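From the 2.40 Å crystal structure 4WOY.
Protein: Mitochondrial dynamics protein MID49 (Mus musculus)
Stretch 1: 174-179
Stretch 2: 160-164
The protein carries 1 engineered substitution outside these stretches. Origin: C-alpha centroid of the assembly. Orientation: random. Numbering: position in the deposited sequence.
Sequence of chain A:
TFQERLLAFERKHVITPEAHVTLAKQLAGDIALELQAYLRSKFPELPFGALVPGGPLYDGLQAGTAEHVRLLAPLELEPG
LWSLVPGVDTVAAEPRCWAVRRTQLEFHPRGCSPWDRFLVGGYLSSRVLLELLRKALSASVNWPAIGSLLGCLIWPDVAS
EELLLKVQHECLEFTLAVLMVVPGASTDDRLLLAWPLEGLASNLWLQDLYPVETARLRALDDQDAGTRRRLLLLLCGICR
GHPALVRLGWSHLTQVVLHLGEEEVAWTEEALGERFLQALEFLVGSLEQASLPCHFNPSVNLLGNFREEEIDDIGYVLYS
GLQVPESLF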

# COMPACT_ATOMS: atom_id res chain seq x y z
N PHE A 174 -10.94 -10.67 4.21
CA PHE A 174 -9.88 -9.71 3.91
C PHE A 174 -8.86 -9.42 5.00
O PHE A 174 -8.98 -9.87 6.14
CB PHE A 174 -10.48 -8.38 3.44
CG PHE A 174 -11.26 -7.67 4.48
CD1 PHE A 174 -12.60 -7.93 4.66
CD2 PHE A 174 -10.66 -6.70 5.27
CE1 PHE A 174 -13.34 -7.25 5.60
CE2 PHE A 174 -11.39 -6.02 6.23
CZ PHE A 174 -12.73 -6.29 6.38
N THR A 175 -7.86 -8.64 4.63
CA THR A 175 -6.73 -8.34 5.48
C THR A 175 -6.61 -6.86 5.81
O THR A 175 -6.74 -6.01 4.93
CB THR A 175 -5.45 -8.80 4.82
OG1 THR A 175 -5.57 -10.20 4.53
CG2 THR A 175 -4.26 -8.58 5.75
N LEU A 176 -6.39 -6.55 7.08
CA LEU A 176 -6.12 -5.19 7.49
C LEU A 176 -4.62 -5.04 7.73
O LEU A 176 -4.00 -5.85 8.42
CB LEU A 176 -6.89 -4.82 8.76
CG LEU A 176 -8.39 -4.53 8.62
CD1 LEU A 176 -9.07 -4.67 9.98
CD2 LEU A 176 -8.67 -3.15 8.04
N ALA A 177 -4.02 -4.03 7.10
CA ALA A 177 -2.62 -3.72 7.40
C ALA A 177 -2.60 -2.57 8.39
O ALA A 177 -3.01 -1.45 8.05
CB ALA A 177 -1.83 -3.39 6.14
N VAL A 178 -2.16 -2.84 9.61
CA VAL A 178 -2.10 -1.78 10.61
C VAL A 178 -0.84 -0.99 10.39
O VAL A 178 0.27 -1.51 10.54
CB VAL A 178 -2.11 -2.33 12.03
CG1 VAL A 178 -2.13 -1.18 13.01
CG2 VAL A 178 -3.31 -3.24 12.24
N LEU A 179 -1.00 0.28 9.98
CA LEU A 179 0.13 1.10 9.59
C LEU A 179 0.31 2.31 10.48
O LEU A 179 -0.48 3.25 10.43
CB LEU A 179 -0.03 1.57 8.15
CG LEU A 179 -0.20 0.47 7.10
CD1 LEU A 179 -0.75 1.08 5.82
CD2 LEU A 179 1.14 -0.25 6.84
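Stretch 2 160-164: SEELL

Stretch 2 runs antiparallel to the strand 174-179, with 154° between the two N-to-C directions and a closest axis approach of 4.6 Å. Residues 162-164 are strand; Ser160 and Glu161 lead into it.

Ser160 has a positive phi (51°, psi -132°) and makes no contact with stretch 1. Glu161 follows with phi/psi -141/78. Its O accepts a hydrogen bond from Val178 N at 3.3 Å, longer than the other two in this pairing.

Glu162 is extended (-116/139) and faces Ala177 in a non-hydrogen-bonded pair, CA to CA 4.8 Å. Its CA lies 3.4 Å from Leu176 O, a CA-H...O contact. Its OE1 comes within 3.7 Å of Thr175 CG2, on the same face of the sheet.

Leu163 (-107/119) forms the hydrogen-bonded pair with Leu176. Leu163 N donates to Leu176 O at 2.8 Å, and Leu176 N donates to Leu163 O at 2.8 Å; both bonds are nearly straight. The two side chains share a face, so their CB atoms approach to 3.8 Å. Leu163 CD1 also packs against Val178 CG2 at 3.7 Å.

Leu164 (-97/133) pairs with Thr175 without hydrogen bonds, CA to CA 4.6 Å. Leu164 CD2 reaches Thr175 OG1 at 3.0 Å, a close approach.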

# COMPACT_ATOMS: atom_id res chain seq x y z
N SER A 160 5.02 -9.65 9.25
CA SER A 160 4.75 -8.20 9.14
C SER A 160 3.81 -7.67 10.25
O SER A 160 4.06 -7.95 11.42
CB SER A 160 4.15 -7.90 7.77
OG SER A 160 4.06 -6.52 7.54
N GLU A 161 2.77 -6.90 9.89
CA GLU A 161 1.67 -6.60 10.84
C GLU A 161 0.23 -6.58 10.31
O GLU A 161 -0.38 -5.52 10.10
CB GLU A 161 1.89 -5.30 11.58
CG GLU A 161 2.55 -5.52 12.90
CD GLU A 161 2.53 -4.29 13.73
OE1 GLU A 161 3.15 -4.30 14.81
OE2 GLU A 161 1.89 -3.30 13.31
N GLU A 162 -0.30 -7.77 10.11
CA GLU A 162 -1.55 -7.95 9.41
C GLU A 162 -2.63 -8.52 10.31
O GLU A 162 -2.40 -9.40 11.13
CB GLU A 162 -1.28 -8.81 8.19
CG GLU A 162 -0.15 -8.19 7.38
CD GLU A 162 0.05 -8.83 6.04
OE1 GLU A 162 -0.77 -9.68 5.66
OE2 GLU A 162 1.05 -8.48 5.37
N LEU A 163 -3.83 -7.99 10.15
CA LEU A 163 -5.00 -8.48 10.86
C LEU A 163 -5.86 -9.24 9.86
O LEU A 163 -6.34 -8.65 8.90
CB LEU A 163 -5.77 -7.32 11.46
CG LEU A 163 -5.18 -6.78 12.76
CD1 LEU A 163 -5.96 -5.55 13.24
CD2 LEU A 163 -5.11 -7.86 13.82
N LEU A 164 -6.09 -10.52 10.08
CA LEU A 164 -6.85 -11.27 9.08
C LEU A 164 -8.31 -11.35 9.52
O LEU A 164 -8.63 -11.65 10.67
CB LEU A 164 -6.27 -12.67 8.85
CG LEU A 164 -4.91 -12.81 8.13
CD1 LEU A 164 -4.54 -14.28 7.90
CD2 LEU A 164 -4.86 -12.06 6.80